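Long-range contacts in GTPase subunit of restriction endonuclease (Thermococcus gammatolerans, PDB 6P0G), which probably recognises modified adenine in DNA through its N-terminal domain, as the GTPase subunit of an McrBC-type restriction system: residues A[100-105]-A[121-126]; A[51-56]-A[113-118]. All coordinates share one frame; numbering follows the deposited sequence.

How the contacts relate
Both contacts build on the same mixed sheet, where strand 123-127 runs antiparallel to strand 91-102 in contact 1 and to strand 49-55, which supplies half of contact 2. They meet directly: Met125 N lies 2.6 Å from Trp53 O and Phe123 O lies 2.9 Å from Arg55 N, both probable hydrogen bonds. Contact 1 is partly buried and mixes main-chain pairing with an ion pair at its more exposed end. Contact 2 is buried and has no hydrogen bond across it, its loop 113-118 touching the strand through aromatic rings. Phe121 from contact 1 and Trp53 from contact 2 lie over opposite faces of the same adenine, DA2 of chain B.

Contact 1 (A[100-105]-A[121-126]); sequences TVEISE and FRFLMF. With nucleotides of chain B.
Val101 and Leu124 form the antiparallel hydrogen-bonded pair where strand 91-102 runs beside strand 123-127: Leu124 N to Val101 O is 2.9 Å, Val101 N to Leu124 O 3.3 Å. Thr100-Met125 and Glu102-Phe123 flank it as non-hydrogen-bonded pairs. Past the last bridge, Ile103 N bonds Arg122 O, almost straight at 170°.

Polar side-chain contacts centre on Arg122, whose CG sits between its own N and carbonyl carbon (chi1 56°) and whose extended chain passes Ile103 O to Glu102. Arg122 NH1 meets Glu102 OE2 at 2.5 Å in a salt bridge, on the anti side of the carboxylate and in the guanidinium plane, and also reaches Ile103 O at 2.9 Å. Two acceptors on one nitrogen, with Phe123 CE1 over one face of the guanidinium, probably restrict its rotation. Glu102 CG lies over the Phe123 ring, a CH-pi contact 4.2 Å from the centroid.

On the face carrying Val101 and Leu124 the packing is apolar. Ile103, just past the strand, joins it, CG1 touching Leu124 CD1 at 3.7 Å; Val101 CG2 meets the Phe126 ring edge at CE1, 3.8 Å away.

The whole is a twisted antiparallel strand pair whose incoming end carries Phe121 into the base-binding site, flat against adenine DA2 of chain B.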
loop_
_atom_site.group_PDB
_atom_site.type_symbol
_atom_site.label_atom_id
_atom_site.label_comp_id
_atom_site.label_asym_id
_atom_site.label_seq_id
_atom_site.Cartn_x
_atom_site.Cartn_y
_atom_site.Cartn_z
ATOM N N THR A 100 -9.997 2.897 6.466
ATOM C CA THR A 100 -10.311 1.760 5.600
ATOM C C THR A 100 -11.798 1.757 5.303
ATOM O O THR A 100 -12.608 2.059 6.187
ATOM C CB THR A 100 -9.935 0.406 6.236
ATOM O OG1 THR A 100 -10.604 0.266 7.494
ATOM C CG2 THR A 100 -8.440 0.312 6.467
ATOM N N VAL A 101 -12.167 1.449 4.062
ATOM C CA VAL A 101 -13.576 1.325 3.721
ATOM C C VAL A 101 -13.780 0.123 2.829
ATOM O O VAL A 101 -12.988 -0.139 1.916
ATOM C CB VAL A 101 -14.165 2.598 3.026
ATOM C CG1 VAL A 101 -13.788 3.861 3.779
ATOM C CG2 VAL A 101 -13.731 2.711 1.582
ATOM N N GLU A 102 -14.831 -0.631 3.146
ATOM C CA GLU A 102 -15.288 -1.752 2.337
ATOM C C GLU A 102 -16.377 -1.290 1.365
ATOM O O GLU A 102 -17.306 -0.567 1.752
ATOM C CB GLU A 102 -15.819 -2.885 3.225
ATOM C CG GLU A 102 -16.432 -4.003 2.417
ATOM C CD GLU A 102 -17.108 -5.070 3.251
ATOM O OE1 GLU A 102 -17.023 -5.042 4.502
ATOM O OE2 GLU A 102 -17.736 -5.939 2.627
ATOM N N ILE A 103 -16.238 -1.679 0.101
ATOM C CA ILE A 103 -17.265 -1.413 -0.904
ATOM C C ILE A 103 -18.111 -2.689 -1.085
ATOM O O ILE A 103 -17.562 -3.798 -1.166
ATOM C CB ILE A 103 -16.647 -0.982 -2.268
ATOM C CG1 ILE A 103 -15.689 0.204 -2.103
ATOM C CG2 ILE A 103 -17.741 -0.644 -3.274
ATOM C CD1 ILE A 103 -16.386 1.561 -2.004
ATOM N N SER A 104 -19.438 -2.536 -1.117
ATOM C CA SER A 104 -20.347 -3.673 -1.299
ATOM C C SER A 104 -20.166 -4.256 -2.682
ATOM O O SER A 104 -19.860 -3.534 -3.631
ATOM C CB SER A 104 -21.810 -3.260 -1.109
ATOM O OG SER A 104 -21.998 -2.572 0.115
ATOM N N GLU A 105 -20.383 -5.559 -2.803
ATOM C CA GLU A 105 -20.150 -6.249 -4.063
ATOM C C GLU A 105 -21.122 -5.808 -5.181
ATOM O O GLU A 105 -20.802 -5.927 -6.369
ATOM C CB GLU A 105 -20.219 -7.761 -3.831
ATOM C CG GLU A 105 -19.944 -8.619 -5.060
ATOM C CD GLU A 105 -19.851 -10.101 -4.724
ATOM O OE1 GLU A 105 -20.777 -10.857 -5.091
ATOM O OE2 GLU A 105 -18.845 -10.504 -4.097
ATOM N N PHE A 121 -11.165 -5.879 -5.735
ATOM C CA PHE A 121 -10.359 -5.363 -4.625
ATOM C C PHE A 121 -11.133 -4.336 -3.818
ATOM O O PHE A 121 -10.671 -3.201 -3.614
ATOM C CB PHE A 121 -9.042 -4.772 -5.154
ATOM C CG PHE A 121 -8.326 -5.677 -6.108
ATOM C CD1 PHE A 121 -7.774 -6.874 -5.663
ATOM C CD2 PHE A 121 -8.229 -5.355 -7.455
ATOM C CE1 PHE A 121 -7.124 -7.736 -6.548
ATOM C CE2 PHE A 121 -7.578 -6.209 -8.348
ATOM C CZ PHE A 121 -7.029 -7.401 -7.891
ATOM N N ARG A 122 -12.309 -4.759 -3.343
ATOM C CA ARG A 122 -13.293 -3.854 -2.744
ATOM C C ARG A 122 -13.010 -3.478 -1.290
ATOM O O ARG A 122 -13.799 -2.755 -0.669
ATOM C CB ARG A 122 -14.685 -4.476 -2.843
ATOM C CG ARG A 122 -14.815 -5.856 -2.229
ATOM C CD ARG A 122 -16.246 -6.409 -2.455
ATOM N NE ARG A 122 -16.557 -7.575 -1.628
ATOM C CZ ARG A 122 -16.985 -7.501 -0.370
ATOM N NH1 ARG A 122 -17.131 -6.320 0.211
ATOM N NH2 ARG A 122 -17.248 -8.605 0.317
ATOM N N PHE A 123 -11.902 -3.978 -0.741
ATOM C CA PHE A 123 -11.475 -3.559 0.588
ATOM C C PHE A 123 -10.374 -2.508 0.429
ATOM O O PHE A 123 -9.181 -2.827 0.287
ATOM C CB PHE A 123 -11.019 -4.755 1.430
ATOM C CG PHE A 123 -12.143 -5.731 1.771
ATOM C CD1 PHE A 123 -12.533 -6.718 0.866
ATOM C CD2 PHE A 123 -12.793 -5.668 2.992
ATOM C CE1 PHE A 123 -13.566 -7.607 1.166
ATOM C CE2 PHE A 123 -13.838 -6.569 3.305
ATOM C CZ PHE A 123 -14.219 -7.533 2.390
ATOM N N LEU A 124 -10.796 -1.245 0.430
ATOM C CA LEU A 124 -9.893 -0.128 0.148
ATOM C C LEU A 124 -9.127 0.330 1.389
ATOM O O LEU A 124 -9.580 0.147 2.517
ATOM C CB LEU A 124 -10.683 1.057 -0.441
ATOM C CG LEU A 124 -11.657 0.707 -1.571
ATOM C CD1 LEU A 124 -12.408 1.939 -2.076
ATOM C CD2 LEU A 124 -10.905 0.023 -2.701
HETATM N N MSE A 125 -7.967 0.940 1.178
HETATM C CA MSE A 125 -7.255 1.595 2.270
HETATM C C MSE A 125 -6.811 3.002 1.846
HETATM O O MSE A 125 -6.211 3.171 0.794
HETATM C CB MSE A 125 -6.062 0.740 2.718
HETATM C CG MSE A 125 -4.949 0.545 1.690
HETATM SE SE MSE A 125 -3.710 -0.860 2.259
HETATM C CE MSE A 125 -4.761 -2.419 1.829
ATOM N N PHE A 126 -7.143 4.017 2.639
ATOM C CA PHE A 126 -6.807 5.399 2.271
ATOM C C PHE A 126 -5.667 5.876 3.101
ATOM O O PHE A 126 -5.574 5.552 4.286
ATOM C CB PHE A 126 -8.022 6.335 2.424
ATOM C CG PHE A 126 -9.035 6.151 1.338
ATOM C CD1 PHE A 126 -9.939 5.102 1.387
ATOM C CD2 PHE A 126 -9.036 6.978 0.229
ATOM C CE1 PHE A 126 -10.856 4.907 0.370
ATOM C CE2 PHE A 126 -9.956 6.780 -0.800
ATOM C CZ PHE A 126 -10.860 5.745 -0.725
ATOM P P DA B 2 -0.796 -13.034 -8.675
ATOM O OP1 DA B 2 -1.463 -14.008 -7.774
ATOM O OP2 DA B 2 -0.579 -13.328 -10.109
ATOM O "O5'" DA B 2 -1.759 -11.758 -8.598
ATOM C "C5'" DA B 2 -2.837 -11.763 -7.672
ATOM C "C4'" DA B 2 -2.328 -11.440 -6.287
ATOM O "O4'" DA B 2 -1.894 -10.057 -6.278
ATOM C "C3'" DA B 2 -3.359 -11.548 -5.162
ATOM O "O3'" DA B 2 -2.668 -11.762 -3.866
ATOM C "C2'" DA B 2 -4.047 -10.188 -5.263
ATOM C "C1'" DA B 2 -2.874 -9.258 -5.635
ATOM N N9 DA B 2 -3.242 -8.136 -6.513
ATOM C C8 DA B 2 -3.147 -8.066 -7.884
ATOM N N7 DA B 2 -3.553 -6.904 -8.386
ATOM C C5 DA B 2 -3.923 -6.172 -7.272
ATOM C C6 DA B 2 -4.441 -4.866 -7.116
ATOM N N6 DA B 2 -4.683 -4.040 -8.133
ATOM N N1 DA B 2 -4.711 -4.449 -5.859
ATOM C C2 DA B 2 -4.462 -5.289 -4.836
ATOM N N3 DA B 2 -3.980 -6.530 -4.855
ATOM C C4 DA B 2 -3.731 -6.916 -6.112
#

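Contact 2 (A[51-56]-A[113-118]). With nucleotides of chain B.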
loop_
_atom_site.group_PDB
_atom_site.type_symbol
_atom_site.label_atom_id
_atom_site.label_comp_id
_atom_site.label_asym_id
_atom_site.label_seq_id
_atom_site.Cartn_x
_atom_site.Cartn_y
_atom_site.Cartn_z
ATOM N N TYR A 51 -5.190 9.194 -2.288
ATOM C CA TYR A 51 -4.187 8.148 -2.494
ATOM C C TYR A 51 -4.649 6.907 -1.743
ATOM O O TYR A 51 -4.851 6.948 -0.525
ATOM C CB TYR A 51 -2.787 8.595 -2.008
ATOM C CG TYR A 51 -2.258 9.834 -2.728
ATOM C CD1 TYR A 51 -1.635 9.727 -3.965
ATOM C CD2 TYR A 51 -2.392 11.108 -2.173
ATOM C CE1 TYR A 51 -1.167 10.859 -4.646
ATOM C CE2 TYR A 51 -1.912 12.242 -2.838
ATOM C CZ TYR A 51 -1.305 12.103 -4.076
ATOM O OH TYR A 51 -0.825 13.206 -4.755
ATOM N N PHE A 52 -4.830 5.801 -2.458
ATOM C CA PHE A 52 -5.416 4.637 -1.838
ATOM C C PHE A 52 -5.048 3.356 -2.561
ATOM O O PHE A 52 -4.715 3.362 -3.745
ATOM C CB PHE A 52 -6.955 4.790 -1.762
ATOM C CG PHE A 52 -7.634 4.874 -3.112
ATOM C CD1 PHE A 52 -7.681 6.074 -3.814
ATOM C CD2 PHE A 52 -8.213 3.755 -3.682
ATOM C CE1 PHE A 52 -8.307 6.151 -5.058
ATOM C CE2 PHE A 52 -8.832 3.825 -4.931
ATOM C CZ PHE A 52 -8.885 5.016 -5.616
ATOM N N TRP A 53 -5.123 2.258 -1.817
ATOM C CA TRP A 53 -4.866 0.924 -2.319
ATOM C C TRP A 53 -6.038 0.036 -1.911
ATOM O O TRP A 53 -6.909 0.469 -1.149
ATOM C CB TRP A 53 -3.556 0.402 -1.760
ATOM C CG TRP A 53 -3.102 -0.886 -2.313
ATOM C CD1 TRP A 53 -2.863 -2.024 -1.613
ATOM C CD2 TRP A 53 -2.804 -1.184 -3.687
ATOM N NE1 TRP A 53 -2.427 -3.008 -2.453
ATOM C CE2 TRP A 53 -2.386 -2.524 -3.737
ATOM C CE3 TRP A 53 -2.841 -0.447 -4.877
ATOM C CZ2 TRP A 53 -2.019 -3.158 -4.937
ATOM C CZ3 TRP A 53 -2.471 -1.070 -6.069
ATOM C CH2 TRP A 53 -2.072 -2.415 -6.088
ATOM N N GLY A 54 -6.077 -1.197 -2.413
ATOM C CA GLY A 54 -7.223 -2.059 -2.168
ATOM C C GLY A 54 -6.793 -3.510 -2.234
ATOM O O GLY A 54 -5.764 -3.821 -2.849
ATOM N N ARG A 55 -7.547 -4.384 -1.570
ATOM C CA ARG A 55 -7.301 -5.824 -1.630
ATOM C C ARG A 55 -8.631 -6.565 -1.645
ATOM O O ARG A 55 -9.683 -5.983 -1.363
ATOM C CB ARG A 55 -6.425 -6.291 -0.457
ATOM C CG ARG A 55 -4.972 -5.801 -0.570
ATOM C CD ARG A 55 -4.098 -6.205 0.605
ATOM N NE ARG A 55 -3.666 -7.595 0.533
ATOM C CZ ARG A 55 -4.198 -8.564 1.264
ATOM N NH1 ARG A 55 -5.183 -8.272 2.102
ATOM N NH2 ARG A 55 -3.755 -9.813 1.154
ATOM N N SER A 56 -8.565 -7.849 -1.984
ATOM C CA SER A 56 -9.737 -8.706 -2.105
ATOM C C SER A 56 -10.217 -9.244 -0.763
ATOM O O SER A 56 -11.347 -9.655 -0.657
ATOM C CB SER A 56 -9.446 -9.863 -3.051
ATOM O OG SER A 56 -8.336 -10.622 -2.597
ATOM N N ASP A 113 -12.918 1.923 -13.097
ATOM C CA ASP A 113 -12.628 3.215 -13.726
ATOM C C ASP A 113 -11.137 3.549 -13.727
ATOM O O ASP A 113 -10.664 4.311 -14.577
ATOM C CB ASP A 113 -13.385 4.348 -13.017
ATOM C CG ASP A 113 -14.886 4.279 -13.227
ATOM O OD1 ASP A 113 -15.327 3.734 -14.262
ATOM O OD2 ASP A 113 -15.618 4.789 -12.353
ATOM N N PHE A 114 -10.402 2.997 -12.766
ATOM C CA PHE A 114 -8.990 3.339 -12.603
ATOM C C PHE A 114 -8.146 2.136 -12.221
ATOM O O PHE A 114 -6.944 2.250 -12.017
ATOM C CB PHE A 114 -8.830 4.437 -11.548
ATOM C CG PHE A 114 -9.684 4.235 -10.333
ATOM C CD1 PHE A 114 -9.405 3.214 -9.438
ATOM C CD2 PHE A 114 -10.766 5.060 -10.088
ATOM C CE1 PHE A 114 -10.195 3.023 -8.322
ATOM C CE2 PHE A 114 -11.556 4.879 -8.965
ATOM C CZ PHE A 114 -11.272 3.864 -8.080
ATOM N N TRP A 115 -8.780 0.976 -12.114
ATOM C CA TRP A 115 -8.039 -0.236 -11.796
ATOM C C TRP A 115 -8.324 -1.360 -12.782
ATOM O O TRP A 115 -9.479 -1.579 -13.162
ATOM C CB TRP A 115 -8.370 -0.689 -10.376
ATOM C CG TRP A 115 -7.550 -0.025 -9.336
ATOM C CD1 TRP A 115 -6.481 0.793 -9.541
ATOM C CD2 TRP A 115 -7.710 -0.136 -7.920
ATOM N NE1 TRP A 115 -5.960 1.199 -8.341
ATOM C CE2 TRP A 115 -6.699 0.649 -7.324
ATOM C CE3 TRP A 115 -8.612 -0.818 -7.091
ATOM C CZ2 TRP A 115 -6.560 0.779 -5.942
ATOM C CZ3 TRP A 115 -8.477 -0.689 -5.710
ATOM C CH2 TRP A 115 -7.454 0.107 -5.152
ATOM N N ARG A 116 -7.277 -2.071 -13.198
ATOM C CA ARG A 116 -7.462 -3.302 -13.956
ATOM C C ARG A 116 -7.945 -4.390 -12.998
ATOM O O ARG A 116 -7.283 -4.674 -11.993
ATOM C CB ARG A 116 -6.171 -3.721 -14.661
ATOM N N LYS A 117 -9.105 -4.975 -13.315
ATOM C CA LYS A 117 -9.822 -5.909 -12.436
ATOM C C LYS A 117 -10.153 -5.317 -11.060
ATOM O O LYS A 117 -10.225 -6.042 -10.063
ATOM C CB LYS A 117 -9.021 -7.201 -12.256
ATOM N N GLY A 118 -10.355 -4.005 -11.006
ATOM C CA GLY A 118 -10.546 -3.317 -9.738
ATOM C C GLY A 118 -11.688 -3.821 -8.865
ATOM O O GLY A 118 -11.621 -3.730 -7.633
ATOM P P DA B 2 -0.796 -13.034 -8.675
ATOM O OP1 DA B 2 -1.463 -14.008 -7.774
ATOM O OP2 DA B 2 -0.579 -13.328 -10.109
ATOM O "O5'" DA B 2 -1.759 -11.758 -8.598
ATOM C "C5'" DA B 2 -2.837 -11.763 -7.672
ATOM C "C4'" DA B 2 -2.328 -11.440 -6.287
ATOM O "O4'" DA B 2 -1.894 -10.057 -6.278
ATOM C "C3'" DA B 2 -3.359 -11.548 -5.162
ATOM O "O3'" DA B 2 -2.668 -11.762 -3.866
ATOM C "C2'" DA B 2 -4.047 -10.188 -5.263
ATOM C "C1'" DA B 2 -2.874 -9.258 -5.635
ATOM N N9 DA B 2 -3.242 -8.136 -6.513
ATOM C C8 DA B 2 -3.147 -8.066 -7.884
ATOM N N7 DA B 2 -3.553 -6.904 -8.386
ATOM C C5 DA B 2 -3.923 -6.172 -7.272
ATOM C C6 DA B 2 -4.441 -4.866 -7.116
ATOM N N6 DA B 2 -4.683 -4.040 -8.133
ATOM N N1 DA B 2 -4.711 -4.449 -5.859
ATOM C C2 DA B 2 -4.462 -5.289 -4.836
ATOM N N3 DA B 2 -3.980 -6.530 -4.855
ATOM C C4 DA B 2 -3.731 -6.916 -6.112
ATOM P P DC B 3 -3.286 -11.284 -2.445
ATOM O OP1 DC B 3 -4.609 -11.950 -2.293
ATOM O OP2 DC B 3 -3.131 -9.813 -2.297
ATOM O "O5'" DC B 3 -2.265 -11.857 -1.342
ATOM C "C5'" DC B 3 -1.612 -13.108 -1.539
ATOM C "C4'" DC B 3 -2.002 -14.102 -0.460
ATOM O "O4'" DC B 3 -1.649 -15.448 -0.897
ATOM C "C3'" DC B 3 -1.296 -13.917 0.876
ATOM O "O3'" DC B 3 -2.101 -14.491 1.954
ATOM C "C2'" DC B 3 -0.020 -14.733 0.646
ATOM C "C1'" DC B 3 -0.598 -15.949 -0.086
ATOM N N1 DC B 3 0.365 -16.690 -0.972
ATOM C C2 DC B 3 -0.033 -17.912 -1.556
ATOM O O2 DC B 3 -1.172 -18.361 -1.322
ATOM N N3 DC B 3 0.841 -18.571 -2.359
ATOM C C4 DC B 3 2.053 -18.058 -2.593
ATOM N N4 DC B 3 2.875 -18.745 -3.400
ATOM C C5 DC B 3 2.478 -16.817 -2.005
ATOM C C6 DC B 3 1.612 -16.174 -1.211
#
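This is an aromatic cluster between strand 49-55 and the loop that precedes strand 123-127, inside a domain consistent with the YTH-like fold, whose members hold a modified adenine between aromatic rings; the base held here is a plain adenine. Phe52, Trp53, Phe114 and Trp115 make up the cluster. Phe52 turns its edge to the face of Phe114 in an offset edge-to-face pair, planes at 82° and Phe52 CZ to Phe114 CE1 3.6 Å. Trp115 enters obliquely beside both strand rings, its CZ2 lying 3.9 Å from Phe52 CE2 and 4.1 Å from Trp53 CE3. Its indole N-H is used outside the contact, bonding Asn19 O.

Trp53 has its CG anti to the backbone N (chi1 -173°), which carries the indole to the DNA. Adenine DA2 of chain B lies over one face, N1 being 3.1 Å above the plane near the rim. With an alanine here the adenine would probably lose its flat partner on that side, and a gap would open beside Trp115 CZ2.

Gly54 admits the tip of Trp115: Trp115 CH2 comes within 3.3 Å of Gly54 N, and a CB at this glycine would fall only 2.8 Å from Trp115 CZ3.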